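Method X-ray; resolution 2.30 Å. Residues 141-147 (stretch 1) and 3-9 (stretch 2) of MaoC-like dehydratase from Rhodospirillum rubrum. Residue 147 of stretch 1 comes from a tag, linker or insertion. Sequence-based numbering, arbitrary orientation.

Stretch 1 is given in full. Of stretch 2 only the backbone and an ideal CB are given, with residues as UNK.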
ATOM      1  N   VAL A 141      14.042  -0.670   7.932  1.00 38.30           N
ATOM      2  CA  VAL A 141      15.267  -0.157   8.531  1.00 37.09           C
ATOM      3  C   VAL A 141      15.268  -0.542  10.004  1.00 37.52           C
ATOM      4  O   VAL A 141      14.427  -0.082  10.783  1.00 36.14           O
ATOM      5  CB  VAL A 141      15.367   1.383   8.426  1.00 38.56           C
ATOM      6  CG1 VAL A 141      16.773   1.830   8.802  1.00 37.37           C
ATOM      7  CG2 VAL A 141      15.014   1.835   7.017  1.00 41.08           C
ATOM      8  N   VAL A 142      16.218  -1.389  10.378  1.00 37.46           N
ATOM      9  CA  VAL A 142      16.326  -1.847  11.750  1.00 38.43           C
ATOM     10  C   VAL A 142      17.669  -1.528  12.400  1.00 40.40           C
ATOM     11  O   VAL A 142      18.729  -1.927  11.905  1.00 41.85           O
ATOM     12  CB  VAL A 142      16.109  -3.377  11.847  1.00 36.31           C
ATOM     13  CG1 VAL A 142      16.109  -3.806  13.307  1.00 35.26           C
ATOM     14  CG2 VAL A 142      14.801  -3.771  11.171  1.00 35.16           C
ATOM     15  N   PHE A 143      17.611  -0.803  13.509  1.00 40.48           N
ATOM     16  CA  PHE A 143      18.800  -0.438  14.272  1.00 40.52           C
ATOM     17  C   PHE A 143      19.053  -1.453  15.401  1.00 41.31           C
ATOM     18  O   PHE A 143      18.138  -2.154  15.841  1.00 42.45           O
ATOM     19  CB  PHE A 143      18.607   0.939  14.923  1.00 39.21           C
ATOM     20  CG  PHE A 143      18.563   2.075  13.947  1.00 43.01           C
ATOM     21  CD1 PHE A 143      19.679   2.881  13.748  1.00 48.24           C
ATOM     22  CD2 PHE A 143      17.402   2.356  13.239  1.00 49.20           C
ATOM     23  CE1 PHE A 143      19.643   3.938  12.836  1.00 49.16           C
ATOM     24  CE2 PHE A 143      17.357   3.408  12.325  1.00 45.98           C
ATOM     25  CZ  PHE A 143      18.476   4.205  12.132  1.00 45.59           C
ATOM     26  N   ARG A 144      20.300  -1.551  15.855  1.00 43.18           N
ATOM     27  CA  ARG A 144      20.586  -2.431  16.977  1.00 45.63           C
ATOM     28  C   ARG A 144      20.228  -1.650  18.256  1.00 45.94           C
ATOM     29  O   ARG A 144      20.091  -0.422  18.227  1.00 42.73           O
ATOM     30  CB  ARG A 144      22.047  -2.902  16.960  1.00 47.25           C
ATOM     31  CG  ARG A 144      23.077  -1.902  16.510  1.00 42.46           C
ATOM     32  CD  ARG A 144      24.346  -2.636  16.067  1.00 40.51           C
ATOM     33  NE  ARG A 144      24.639  -3.774  16.934  1.00 39.14           N
ATOM     34  CZ  ARG A 144      25.792  -4.442  16.953  1.00 36.66           C
ATOM     35  NH1 ARG A 144      26.785  -4.100  16.140  1.00 37.62           N
ATOM     36  NH2 ARG A 144      25.951  -5.454  17.797  1.00 36.12           N
ATOM     37  N   ARG A 145      20.025  -2.367  19.360  1.00 48.70           N
ATOM     38  CA  ARG A 145      19.650  -1.736  20.621  1.00 51.25           C
ATOM     39  C   ARG A 145      20.663  -0.698  21.039  1.00 51.83           C
ATOM     40  O   ARG A 145      21.865  -0.943  21.020  1.00 52.21           O
ATOM     41  CB  ARG A 145      19.488  -2.769  21.743  1.00 50.87           C
ATOM     42  CG  ARG A 145      20.688  -3.673  21.961  1.00 58.19           C
ATOM     43  CD  ARG A 145      20.475  -5.022  21.295  1.00 62.43           C
ATOM     44  NE  ARG A 145      19.155  -5.559  21.607  1.00 68.07           N
ATOM     45  CZ  ARG A 145      18.930  -6.779  22.085  1.00 72.42           C
ATOM     46  NH1 ARG A 145      19.943  -7.606  22.299  1.00 74.48           N
ATOM     47  NH2 ARG A 145      17.689  -7.165  22.358  1.00 75.10           N
ATOM     48  N   PRO A 146      20.182   0.498  21.407  1.00 52.27           N
ATOM     49  CA  PRO A 146      21.065   1.583  21.835  1.00 52.36           C
ATOM     50  C   PRO A 146      21.879   1.162  23.051  1.00 52.22           C
ATOM     51  O   PRO A 146      21.528   0.200  23.738  1.00 49.78           O
ATOM     52  CB  PRO A 146      20.093   2.704  22.210  1.00 52.57           C
ATOM     53  CG  PRO A 146      18.870   2.413  21.426  1.00 52.14           C
ATOM     54  CD  PRO A 146      18.769   0.915  21.437  1.00 51.49           C
ATOM     55  N   LEU A 147      22.958   1.893  23.316  1.00 53.91           N
ATOM     56  CA  LEU A 147      23.786   1.633  24.492  1.00 53.98           C
ATOM     57  C   LEU A 147      23.103   2.263  25.729  1.00 55.28           C
ATOM     58  O   LEU A 147      22.934   1.544  26.733  1.00 56.33           O
ATOM     59  CB  LEU A 147      25.188   2.220  24.287  1.00 52.05           C
ATOM     60  CG  LEU A 147      25.933   1.538  23.133  1.00 50.57           C
ATOM     61  CD1 LEU A 147      26.974   2.483  22.571  1.00 51.33           C
ATOM     62  CD2 LEU A 147      26.549   0.219  23.603  1.00 47.09           C
ATOM     63  N   UNK A   3      12.081  -6.640  19.660  1.00 44.55           N
ATOM     64  CA  UNK A   3      13.281  -7.089  18.977  1.00 42.96           C
ATOM     65  C   UNK A   3      14.112  -5.948  18.392  1.00 41.55           C
ATOM     66  O   UNK A   3      13.571  -4.926  17.953  1.00 41.25           O
ATOM     67  CB  UNK A   3      12.897  -8.064  17.862  1.00 42.96           C
ATOM     68  N   UNK A   4      15.431  -6.108  18.433  1.00 39.65           N
ATOM     69  CA  UNK A   4      16.332  -5.151  17.801  1.00 38.65           C
ATOM     70  C   UNK A   4      17.102  -5.958  16.739  1.00 38.91           C
ATOM     71  O   UNK A   4      16.900  -7.170  16.598  1.00 38.37           O
ATOM     72  CB  UNK A   4      17.265  -4.482  18.813  1.00 38.65           C
ATOM     73  N   UNK A   5      17.976  -5.285  15.997  1.00 37.60           N
ATOM     74  CA  UNK A   5      18.766  -5.908  14.934  1.00 39.90           C
ATOM     75  C   UNK A   5      19.470  -7.201  15.366  1.00 42.02           C
ATOM     76  O   UNK A   5      19.480  -8.187  14.628  1.00 41.38           O
ATOM     77  CB  UNK A   5      19.810  -4.911  14.428  1.00 39.90           C
ATOM     78  N   UNK A   6      20.051  -7.196  16.562  1.00 42.01           N
ATOM     79  CA  UNK A   6      20.775  -8.361  17.062  1.00 44.11           C
ATOM     80  C   UNK A   6      19.922  -9.606  17.202  1.00 43.93           C
ATOM     81  O   UNK A   6      20.424 -10.723  17.087  1.00 43.90           O
ATOM     82  CB  UNK A   6      21.400  -8.031  18.419  1.00 44.11           C
ATOM     83  N   UNK A   7      18.631  -9.419  17.429  1.00 43.43           N
ATOM     84  CA  UNK A   7      17.727 -10.542  17.637  1.00 44.15           C
ATOM     85  C   UNK A   7      17.224 -11.204  16.366  1.00 44.16           C
ATOM     86  O   UNK A   7      16.598 -12.261  16.418  1.00 44.36           O
ATOM     87  CB  UNK A   7      16.524 -10.072  18.457  1.00 44.15           C
ATOM     88  N   UNK A   8      17.518 -10.599  15.227  1.00 43.37           N
ATOM     89  CA  UNK A   8      17.030 -11.107  13.956  1.00 42.03           C
ATOM     90  C   UNK A   8      17.994 -11.995  13.192  1.00 42.30           C
ATOM     91  O   UNK A   8      19.204 -11.793  13.247  1.00 43.98           O
ATOM     92  CB  UNK A   8      16.644  -9.925  13.065  1.00 42.03           C
ATOM     93  N   UNK A   9      17.457 -12.990  12.495  1.00 42.38           N
ATOM     94  CA  UNK A   9      18.281 -13.852  11.651  1.00 41.35           C
ATOM     95  C   UNK A   9      17.498 -14.324  10.427  1.00 41.49           C
ATOM     96  O   UNK A   9      16.296 -14.579  10.507  1.00 40.88           O
ATOM     97  CB  UNK A   9      18.788 -15.054  12.450  1.00 41.35           C
TER

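Position 3 points its CA-to-CB bond away from stretch 1, and nothing of that stretch lies within 5.5 Å of the ideal CB. The residue is Leu3, which makes no contact across.

Position 4 points toward stretch 1. Its ideal CB lies 3.5 Å from Arg145 N and 3.9 Å from Phe143 O. Beyond lie the aliphatic part of Arg145 and the ring of Pro146. A broad apolar or aromatic side chain would suit, and so might a long aliphatic one. The residue is Phe4, chi1 m. Arg145 lies over one face of its ring, with Arg145 CB 3.5 Å from the centroid and 11° off the normal, a CH-pi contact. Phe4 CE1 is 3.8 Å from Pro146 CD.

Position 5 also points toward stretch 1. Its backbone N donates to Phe143 O at 3.1 Å and 160°, a bond that asks nothing of the side chain but excludes proline. The ideal CB is 3.6 Å from Arg144 CA and 4.0 Å from Val142 CG1. An aliphatic side chain fits, whether branched or not. The residue is Leu5. Its CB packs on Val142 CG1 at 4.0 Å, and its CG lies 3.5 Å from Val142 O.

Position 6 points toward two arginines, with its ideal CB 4.2 Å from Arg145 NH1 and 5.3 Å from Arg144 NH2. Arg145 N is a further donor. An acid is favoured; glutamine is possible. The residue is Glu6. Its OE1 accepts from Arg145 N at 3.2 Å. Its OE2 pairs with Arg144 NE at 3.0 Å in a hydrogen-bonded salt bridge, but OE2 is modelled too close to Arg144 CB, so its place is less sure. Glu6 OE1 and Arg145 NE, 3.6 Å apart, form a salt bridge by charge alone.

Position 7 points sideways, its ideal CB 5.0 Å from Arg145 NH2. A short acid or a small polar residue would suit. The residue is Asp7. Its OD2 lies over one face of the Arg145 guanidinium, 2.8 Å from Arg145 NH2; this salt bridge rests on charge, with no N-H directed at the oxygen. Asp7 OD2 also accepts from Phe4 N at 2.9 Å, which ties the turn together.

Position 8 points toward stretch 1 but at a distance, so only a longer side chain can touch it, and the methyls of Val142 favour an apolar one. The residue is Leu8, whose CD1 meets Val142 CG1 at 4.1 Å.

Position 9 is out of reach. The residue is Ala9.

Stretch 2, residues 3-9: LFLEDLA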
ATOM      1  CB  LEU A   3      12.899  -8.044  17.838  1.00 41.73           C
ATOM      2  CG  LEU A   3      12.712  -9.524  18.211  1.00 47.01           C
ATOM      3  CD1 LEU A   3      12.003  -9.642  19.552  1.00 48.90           C
ATOM      4  CD2 LEU A   3      11.941 -10.249  17.120  1.00 46.56           C
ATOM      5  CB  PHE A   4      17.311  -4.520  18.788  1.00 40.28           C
ATOM      6  CG  PHE A   4      16.651  -3.685  19.846  1.00 40.02           C
ATOM      7  CD1 PHE A   4      16.459  -2.318  19.666  1.00 38.10           C
ATOM      8  CD2 PHE A   4      16.274  -4.261  21.057  1.00 34.73           C
ATOM      9  CE1 PHE A   4      15.899  -1.535  20.679  1.00 36.63           C
ATOM     10  CE2 PHE A   4      15.713  -3.488  22.075  1.00 38.06           C
ATOM     11  CZ  PHE A   4      15.534  -2.122  21.887  1.00 37.55           C
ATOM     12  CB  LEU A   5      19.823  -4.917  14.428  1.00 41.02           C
ATOM     13  CG  LEU A   5      20.222  -4.915  12.943  1.00 42.47           C
ATOM     14  CD1 LEU A   5      21.582  -4.229  12.786  1.00 35.17           C
ATOM     15  CD2 LEU A   5      20.273  -6.335  12.407  1.00 44.87           C
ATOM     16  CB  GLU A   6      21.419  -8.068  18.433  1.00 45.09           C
ATOM     17  CG  GLU A   6      22.492  -6.980  18.436  1.00 43.55           C
ATOM     18  CD  GLU A   6      21.930  -5.577  18.621  1.00 46.39           C
ATOM     19  OE1 GLU A   6      20.716  -5.381  18.397  1.00 43.37           O
ATOM     20  OE2 GLU A   6      22.705  -4.668  18.996  1.00 46.15           O
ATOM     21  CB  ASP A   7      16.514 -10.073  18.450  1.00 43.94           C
ATOM     22  CG  ASP A   7      16.897  -9.426  19.772  1.00 47.33           C
ATOM     23  OD1 ASP A   7      17.377 -10.156  20.668  1.00 51.43           O
ATOM     24  OD2 ASP A   7      16.721  -8.193  19.910  1.00 44.67           O
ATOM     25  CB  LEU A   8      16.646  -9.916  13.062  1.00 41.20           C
ATOM     26  CG  LEU A   8      15.607  -8.917  13.601  1.00 38.50           C
ATOM     27  CD1 LEU A   8      15.403  -7.762  12.618  1.00 39.81           C
ATOM     28  CD2 LEU A   8      14.301  -9.644  13.846  1.00 37.02           C
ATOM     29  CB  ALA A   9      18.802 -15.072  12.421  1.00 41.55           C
TER
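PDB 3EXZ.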